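PDB 2B8N: glycerate kinase, putative from Thermotoga maritima, which catalyses the magnesium- and ATP-dependent phosphorylation of D-glycerate to 2-phosphoglycerate, a step in the breakdown of serine. Local coordinates for residues 215-226 against 244-255; 335-345 against 357-368. All coordinates share one frame; numbering follows the deposited sequence.

Contact 1 of 2, residues 215-226 against 244-255; sequences AWPDSSTSEDAL and ILQETPKHLSNV
Asp218 and Lys250 sit at the middle of a polar contact between two loops that run antiparallel, one leading out to helix 222-231, the other returning from helix 238-244 to strand 255-261, the last strand of the parallel sheet. Asp218 N donates to Pro249 O at 3.0 Å, nearly in line with the carbonyl. Lys250 starts away from the facing loop but bends at chi2 and chi4, so that NZ turns back to Asp218 O (2.8 Å) and Ser220 O (2.6 Å) and forms a salt bridge with Glu247 OE2 (2.8 Å). The facing loop is itself folded by an Asx turn, in which Asp218 OD1 accepts from Ser220 N, and by a Thr221-Asp224 capping box at the start of the helix. Asp218 OD1 is also paired with Lys175, and Glu247 OE2 with His176. The other oxygen of Glu247, OE1, uses its syn lone pair for Ser222 N at 2.8 Å, while Ser222 OG donates to Ile244 O (2.6 Å). Beyond this polar band Ile244 CG2 packs against Ala225 CB (3.7 Å) and Leu226 CD2 (3.6 Å); at the sheet end Leu252 CD1 rests against Pro217 CD.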
# COMPACT_ATOMS: atom_id res chain seq x y z
N ALA A 215 6.18 4.55 -15.37
CA ALA A 215 5.53 4.32 -16.66
C ALA A 215 4.21 5.08 -16.67
O ALA A 215 3.15 4.48 -16.91
CB ALA A 215 5.28 2.85 -16.86
N TRP A 216 4.26 6.37 -16.34
CA TRP A 216 3.06 7.22 -16.39
C TRP A 216 3.46 8.60 -16.85
O TRP A 216 4.45 9.12 -16.36
CB TRP A 216 2.40 7.34 -15.03
CG TRP A 216 1.02 7.94 -15.12
CD1 TRP A 216 0.65 9.23 -14.84
CD2 TRP A 216 -0.16 7.27 -15.54
NE1 TRP A 216 -0.70 9.40 -15.05
CE2 TRP A 216 -1.22 8.22 -15.49
CE3 TRP A 216 -0.43 5.97 -15.96
CZ2 TRP A 216 -2.52 7.90 -15.84
CZ3 TRP A 216 -1.70 5.65 -16.30
CH2 TRP A 216 -2.74 6.61 -16.25
N PRO A 217 2.68 9.21 -17.77
CA PRO A 217 3.12 10.51 -18.24
C PRO A 217 3.12 11.57 -17.13
O PRO A 217 2.32 11.50 -16.18
CB PRO A 217 2.10 10.86 -19.35
CG PRO A 217 0.90 10.15 -18.97
CD PRO A 217 1.39 8.84 -18.38
N ASP A 218 4.03 12.53 -17.26
CA ASP A 218 4.21 13.60 -16.27
C ASP A 218 3.62 14.88 -16.83
O ASP A 218 4.22 15.50 -17.73
CB ASP A 218 5.70 13.79 -15.94
CG ASP A 218 5.97 14.94 -14.99
OD1 ASP A 218 5.03 15.47 -14.36
OD2 ASP A 218 7.15 15.32 -14.86
N SER A 219 2.46 15.28 -16.31
CA SER A 219 1.80 16.50 -16.80
C SER A 219 2.51 17.79 -16.33
O SER A 219 2.40 18.84 -16.97
CB SER A 219 0.32 16.52 -16.43
OG SER A 219 0.15 16.72 -15.04
N SER A 220 3.26 17.71 -15.23
CA SER A 220 4.00 18.88 -14.74
C SER A 220 5.20 19.22 -15.62
O SER A 220 5.76 18.37 -16.29
CB SER A 220 4.46 18.70 -13.30
OG SER A 220 5.58 17.84 -13.22
N THR A 221 5.60 20.47 -15.55
CA THR A 221 6.64 21.02 -16.41
C THR A 221 7.90 21.35 -15.61
O THR A 221 7.88 21.36 -14.37
CB THR A 221 6.13 22.30 -17.16
OG1 THR A 221 6.02 23.40 -16.25
CG2 THR A 221 4.76 22.06 -17.75
N SER A 222 8.99 21.61 -16.32
CA SER A 222 10.22 22.14 -15.72
C SER A 222 9.92 23.44 -14.97
O SER A 222 10.38 23.63 -13.85
CB SER A 222 11.28 22.43 -16.79
OG SER A 222 11.68 21.24 -17.46
N GLU A 223 9.11 24.30 -15.57
CA GLU A 223 8.68 25.53 -14.93
C GLU A 223 8.00 25.23 -13.58
O GLU A 223 8.31 25.85 -12.57
CB GLU A 223 7.75 26.34 -15.84
CG GLU A 223 7.47 27.78 -15.38
CD GLU A 223 6.45 28.48 -16.26
OE1 GLU A 223 5.90 27.86 -17.19
OE2 GLU A 223 6.19 29.67 -16.02
N ASP A 224 7.08 24.28 -13.57
CA ASP A 224 6.41 23.90 -12.33
C ASP A 224 7.45 23.50 -11.27
O ASP A 224 7.39 23.93 -10.13
CB ASP A 224 5.41 22.75 -12.56
CG ASP A 224 4.30 23.13 -13.52
OD1 ASP A 224 3.83 24.27 -13.42
OD2 ASP A 224 3.91 22.30 -14.38
N ALA A 225 8.43 22.70 -11.65
CA ALA A 225 9.41 22.20 -10.67
C ALA A 225 10.20 23.36 -10.03
O ALA A 225 10.35 23.42 -8.81
CB ALA A 225 10.35 21.23 -11.32
N LEU A 226 10.67 24.28 -10.86
CA LEU A 226 11.43 25.43 -10.38
C LEU A 226 10.60 26.41 -9.53
O LEU A 226 11.11 27.00 -8.59
CB LEU A 226 12.05 26.16 -11.57
CG LEU A 226 13.05 25.34 -12.39
CD1 LEU A 226 13.62 26.18 -13.55
CD2 LEU A 226 14.19 24.81 -11.52
N ILE A 244 16.71 19.98 -14.26
CA ILE A 244 15.25 20.18 -14.24
C ILE A 244 14.70 20.68 -15.58
O ILE A 244 13.60 20.29 -15.99
CB ILE A 244 14.86 21.12 -13.06
CG1 ILE A 244 14.96 20.34 -11.75
CG2 ILE A 244 13.47 21.69 -13.19
CD1 ILE A 244 14.94 21.19 -10.47
N LEU A 245 15.51 21.47 -16.29
CA LEU A 245 15.16 21.99 -17.63
C LEU A 245 14.90 20.94 -18.71
O LEU A 245 14.40 21.29 -19.80
CB LEU A 245 16.29 22.87 -18.15
CG LEU A 245 16.50 24.28 -17.58
CD1 LEU A 245 17.71 24.85 -18.26
CD2 LEU A 245 15.29 25.15 -17.80
N GLN A 246 15.30 19.70 -18.44
CA GLN A 246 14.99 18.58 -19.32
C GLN A 246 13.56 18.17 -19.00
O GLN A 246 13.27 17.72 -17.87
CB GLN A 246 15.99 17.44 -19.10
CG GLN A 246 17.46 17.92 -19.14
CD GLN A 246 18.48 16.80 -19.22
OE1 GLN A 246 19.48 16.78 -18.48
NE2 GLN A 246 18.25 15.86 -20.14
N GLU A 247 12.67 18.36 -19.97
CA GLU A 247 11.27 18.13 -19.74
C GLU A 247 10.99 16.65 -19.76
O GLU A 247 11.65 15.89 -20.49
CB GLU A 247 10.42 18.86 -20.78
CG GLU A 247 8.95 18.90 -20.43
CD GLU A 247 8.71 19.45 -19.04
OE1 GLU A 247 8.75 20.69 -18.91
OE2 GLU A 247 8.51 18.65 -18.10
N THR A 248 10.00 16.25 -18.94
CA THR A 248 9.60 14.85 -18.78
C THR A 248 8.55 14.53 -19.81
O THR A 248 7.88 15.45 -20.29
CB THR A 248 9.00 14.62 -17.40
OG1 THR A 248 7.95 15.56 -17.20
CG2 THR A 248 10.07 14.83 -16.33
N PRO A 249 8.41 13.24 -20.18
CA PRO A 249 7.44 12.80 -21.19
C PRO A 249 6.01 13.19 -20.87
O PRO A 249 5.50 12.81 -19.81
CB PRO A 249 7.58 11.27 -21.18
CG PRO A 249 8.41 10.93 -20.02
CD PRO A 249 9.24 12.12 -19.70
N LYS A 250 5.38 13.95 -21.78
CA LYS A 250 4.01 14.46 -21.60
C LYS A 250 2.94 13.45 -22.04
O LYS A 250 1.79 13.55 -21.65
CB LYS A 250 3.86 15.82 -22.32
CG LYS A 250 4.74 16.96 -21.71
CD LYS A 250 4.21 17.45 -20.32
CE LYS A 250 5.30 18.15 -19.47
NZ LYS A 250 6.16 17.23 -18.64
N HIS A 251 3.36 12.45 -22.81
CA HIS A 251 2.48 11.42 -23.33
C HIS A 251 3.31 10.15 -23.51
O HIS A 251 4.51 10.22 -23.79
CB HIS A 251 1.93 11.88 -24.69
CG HIS A 251 3.00 12.10 -25.74
ND1 HIS A 251 3.57 13.34 -25.98
CD2 HIS A 251 3.60 11.24 -26.60
CE1 HIS A 251 4.47 13.22 -26.95
NE2 HIS A 251 4.52 11.96 -27.33
N LEU A 252 2.67 9.00 -23.32
CA LEU A 252 3.32 7.69 -23.52
C LEU A 252 2.42 6.81 -24.38
O LEU A 252 1.24 6.70 -24.11
CB LEU A 252 3.59 7.00 -22.17
CG LEU A 252 4.44 7.70 -21.09
CD1 LEU A 252 4.43 6.94 -19.77
CD2 LEU A 252 5.86 7.89 -21.53
N SER A 253 2.96 6.20 -25.43
CA SER A 253 2.17 5.35 -26.32
C SER A 253 2.40 3.86 -26.10
O SER A 253 1.66 3.05 -26.64
CB SER A 253 2.51 5.70 -27.77
OG SER A 253 3.92 5.75 -27.96
N ASN A 254 3.40 3.49 -25.30
CA ASN A 254 3.81 2.09 -25.17
C ASN A 254 3.52 1.47 -23.79
O ASN A 254 4.33 0.69 -23.28
CB ASN A 254 5.31 1.96 -25.47
CG ASN A 254 6.18 2.60 -24.41
OD1 ASN A 254 5.75 3.57 -23.77
ND2 ASN A 254 7.38 2.07 -24.21
N VAL A 255 2.38 1.79 -23.19
CA VAL A 255 2.09 1.30 -21.83
C VAL A 255 0.70 0.72 -21.65
O VAL A 255 -0.28 1.26 -22.11
CB VAL A 255 2.23 2.44 -20.81
CG1 VAL A 255 1.80 1.97 -19.43
CG2 VAL A 255 3.67 2.96 -20.77

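Contact 2 of 2, residues 335-345 against 357-368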
# COMPACT_ATOMS: atom_id res chain seq x y z
N GLY A 335 0.59 1.66 19.63
CA GLY A 335 -0.67 1.40 18.95
C GLY A 335 -0.53 1.55 17.45
O GLY A 335 0.57 1.42 16.89
N GLY A 336 -1.64 1.81 16.78
CA GLY A 336 -1.61 1.98 15.34
C GLY A 336 -2.99 2.41 14.93
O GLY A 336 -3.89 2.34 15.75
N ARG A 337 -3.16 2.86 13.70
CA ARG A 337 -4.49 3.32 13.29
C ARG A 337 -5.59 2.25 13.45
O ARG A 337 -6.66 2.54 14.00
CB ARG A 337 -4.48 3.87 11.87
CG ARG A 337 -4.09 2.91 10.77
CD ARG A 337 -3.66 3.71 9.55
NE ARG A 337 -3.62 2.93 8.32
CZ ARG A 337 -2.52 2.61 7.64
NH1 ARG A 337 -1.31 3.00 8.03
NH2 ARG A 337 -2.63 1.90 6.53
N ASN A 338 -5.33 1.02 12.99
CA ASN A 338 -6.36 -0.00 13.07
C ASN A 338 -6.69 -0.40 14.52
O ASN A 338 -7.84 -0.76 14.85
CB ASN A 338 -5.99 -1.22 12.20
CG ASN A 338 -5.92 -0.88 10.69
OD1 ASN A 338 -6.92 -0.55 10.09
ND2 ASN A 338 -4.72 -0.99 10.09
N GLN A 339 -5.70 -0.31 15.40
CA GLN A 339 -5.93 -0.67 16.80
C GLN A 339 -6.72 0.42 17.54
O GLN A 339 -7.53 0.12 18.43
CB GLN A 339 -4.60 -0.98 17.50
CG GLN A 339 -3.97 -2.27 17.05
CD GLN A 339 -2.50 -2.36 17.37
OE1 GLN A 339 -2.11 -2.19 18.51
NE2 GLN A 339 -1.68 -2.62 16.37
N GLU A 340 -6.52 1.68 17.14
CA GLU A 340 -7.32 2.79 17.69
C GLU A 340 -8.75 2.76 17.21
O GLU A 340 -9.67 3.01 17.98
CB GLU A 340 -6.71 4.16 17.38
CG GLU A 340 -5.55 4.46 18.26
CD GLU A 340 -5.29 5.91 18.44
OE1 GLU A 340 -6.10 6.74 17.94
OE2 GLU A 340 -4.28 6.20 19.11
N LEU A 341 -8.93 2.44 15.93
CA LEU A 341 -10.27 2.32 15.36
C LEU A 341 -11.07 1.23 16.12
O LEU A 341 -12.21 1.47 16.51
CB LEU A 341 -10.16 2.02 13.86
CG LEU A 341 -11.41 2.09 13.00
CD1 LEU A 341 -11.07 2.34 11.54
CD2 LEU A 341 -12.28 0.83 13.13
N ALA A 342 -10.44 0.08 16.37
CA ALA A 342 -11.07 -1.02 17.13
C ALA A 342 -11.34 -0.65 18.59
O ALA A 342 -12.44 -0.86 19.07
CB ALA A 342 -10.21 -2.26 17.07
N LEU A 343 -10.34 -0.09 19.28
CA LEU A 343 -10.53 0.37 20.68
C LEU A 343 -11.63 1.44 20.88
O LEU A 343 -12.32 1.45 21.89
CB LEU A 343 -9.23 0.94 21.24
CG LEU A 343 -9.34 1.44 22.69
CD1 LEU A 343 -9.86 0.36 23.62
CD2 LEU A 343 -8.01 1.91 23.19
N SER A 344 -11.72 2.38 19.95
CA SER A 344 -12.75 3.41 20.01
C SER A 344 -14.14 2.78 19.81
O SER A 344 -15.08 3.11 20.55
CB SER A 344 -12.50 4.47 18.94
OG SER A 344 -13.53 5.43 18.89
N ALA A 345 -14.23 1.85 18.85
CA ALA A 345 -15.46 1.14 18.57
C ALA A 345 -15.92 0.32 19.77
O ALA A 345 -17.10 0.33 20.11
CB ALA A 345 -15.30 0.26 17.36
N LEU A 357 -16.50 -6.34 15.64
CA LEU A 357 -15.76 -5.53 14.67
C LEU A 357 -14.31 -5.96 14.63
O LEU A 357 -13.66 -6.13 15.67
CB LEU A 357 -15.84 -4.03 14.96
CG LEU A 357 -14.97 -3.20 14.01
CD1 LEU A 357 -15.56 -1.85 13.81
CD2 LEU A 357 -13.53 -3.07 14.49
N CYS A 358 -13.79 -6.07 13.41
CA CYS A 358 -12.45 -6.52 13.17
C CYS A 358 -11.79 -5.61 12.18
O CYS A 358 -12.27 -5.47 11.07
CB CYS A 358 -12.49 -7.90 12.56
SG CYS A 358 -10.83 -8.52 12.18
N SER A 359 -10.69 -4.98 12.58
CA SER A 359 -9.96 -4.05 11.73
C SER A 359 -8.59 -4.61 11.47
O SER A 359 -8.02 -5.24 12.37
CB SER A 359 -9.84 -2.72 12.46
OG SER A 359 -8.97 -2.83 13.58
N ALA A 360 -8.03 -4.39 10.29
CA ALA A 360 -6.72 -4.99 9.98
C ALA A 360 -5.90 -4.24 8.95
O ALA A 360 -6.39 -3.93 7.87
CB ALA A 360 -6.90 -6.43 9.53
N GLY A 361 -4.64 -3.98 9.26
CA GLY A 361 -3.71 -3.54 8.25
C GLY A 361 -3.33 -4.74 7.42
O GLY A 361 -2.84 -5.71 7.97
N THR A 362 -3.54 -4.67 6.10
CA THR A 362 -3.23 -5.77 5.17
C THR A 362 -1.74 -6.13 5.09
O THR A 362 -1.39 -7.18 4.57
CB THR A 362 -3.79 -5.48 3.73
OG1 THR A 362 -3.30 -4.23 3.24
CG2 THR A 362 -5.36 -5.49 3.70
N ASP A 363 -0.87 -5.23 5.54
CA ASP A 363 0.51 -5.52 5.98
C ASP A 363 0.59 -6.78 6.84
O ASP A 363 1.44 -7.64 6.62
CB ASP A 363 0.98 -4.43 6.96
CG ASP A 363 1.72 -3.34 6.32
OD1 ASP A 363 2.60 -3.62 5.48
OD2 ASP A 363 1.46 -2.18 6.72
N GLY A 364 -0.26 -6.80 7.87
CA GLY A 364 -0.03 -7.61 9.05
C GLY A 364 0.64 -6.81 10.16
O GLY A 364 0.93 -7.35 11.23
N THR A 365 0.82 -5.51 9.93
CA THR A 365 1.59 -4.60 10.78
C THR A 365 0.89 -3.26 10.99
O THR A 365 0.96 -2.37 10.14
CB THR A 365 2.92 -4.27 10.10
OG1 THR A 365 3.57 -5.50 9.77
CG2 THR A 365 3.83 -3.43 11.00
N ASP A 366 0.26 -3.10 12.14
CA ASP A 366 -0.44 -1.87 12.49
C ASP A 366 0.48 -1.06 13.39
O ASP A 366 0.87 -1.53 14.46
CB ASP A 366 -1.70 -2.26 13.26
CG ASP A 366 -2.61 -1.12 13.50
OD1 ASP A 366 -3.06 -0.50 12.49
OD2 ASP A 366 -2.87 -0.85 14.70
N GLY A 367 0.87 0.14 12.95
CA GLY A 367 1.84 0.96 13.69
C GLY A 367 3.16 0.21 13.79
O GLY A 367 3.43 -0.69 12.97
N PRO A 368 4.01 0.57 14.76
CA PRO A 368 5.23 -0.19 14.99
C PRO A 368 4.96 -1.36 15.93
O PRO A 368 5.47 -1.37 17.05
CB PRO A 368 6.16 0.84 15.63
CG PRO A 368 5.27 1.68 16.43
CD PRO A 368 3.91 1.70 15.70
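The carboxylate of Asp366 is met on both sides of OD1 by Asn338 and from above its plane by the backbone of Gln339. Asn338 N comes in close to the plane on the syn side of OD1 at 2.8 Å, and Asn338 ND2 on the anti side at 3.0 Å, clearly tilted out of the plane; the amide plane of Asn338 is turned 41° from the carboxylate. OD2 accepts Gln339 N at 3.0 Å, the donor standing above the plane, while the Gln339 side chain slides past in the opposite direction, its NE2 bonded to Thr369. The carboxylate thus receives two successive backbone N-H groups from the first turn of helix 337-345, just after Gly336 at the N-cap. It gets there because CG of Asp366 points opposite its own backbone N (chi1 -171°). An alanine in place of Asp366 is likely to leave Asn338 N without its acceptor and Gln339 N with no more than its weak bond to Gly336 O, and to hold the Asn338 amide less firmly. A CB on Gly336 would point toward the Asp366 carboxylate and would probably crowd it.

Further along, Ser359 OG donates to Asn338 O at 2.7 Å, reaching it from the face opposite to Ala342 N, the carbonyl's partner within the helix. Leu357 then spreads its methyls beneath the helix, CD1 to Ala345 CB at 4.1 Å and CD2 to Ala342 CA at 4.2 Å. The helix runs antiparallel to strand 357-361 (170°), with the segment axes 7.5 Å apart, as the connecting helix between strands 317-323 and 355-361. Strand 422-428 lies between those two strands in the sheet, and Asp422 binds both Arg337 NE and Asn338 ND2; helix 292-309 packs on Leu341 and Leu357, and helix 400-406 on Gln339.

The two contacts follow one another along the chain, contact 1 closing before contact 2 opens, and share no helix, strand or sheet. Their centres are about 38 Å apart and their nearest atoms about 22 Å, on opposite sides of the centre of the chain. Contact 1 borders the six-stranded parallel sheet, entering it through strand 255-261 at its edge and tying to it the excursion that carries helices 222-231 and 238-244. Contact 2 lies within the MOFRL region and sets a connecting helix on an inner strand of the mixed sheet. The two contacts thus belong to separate sheets of one kinase, a loop-to-loop join beside the parallel sheet and a helix laid on the mixed one.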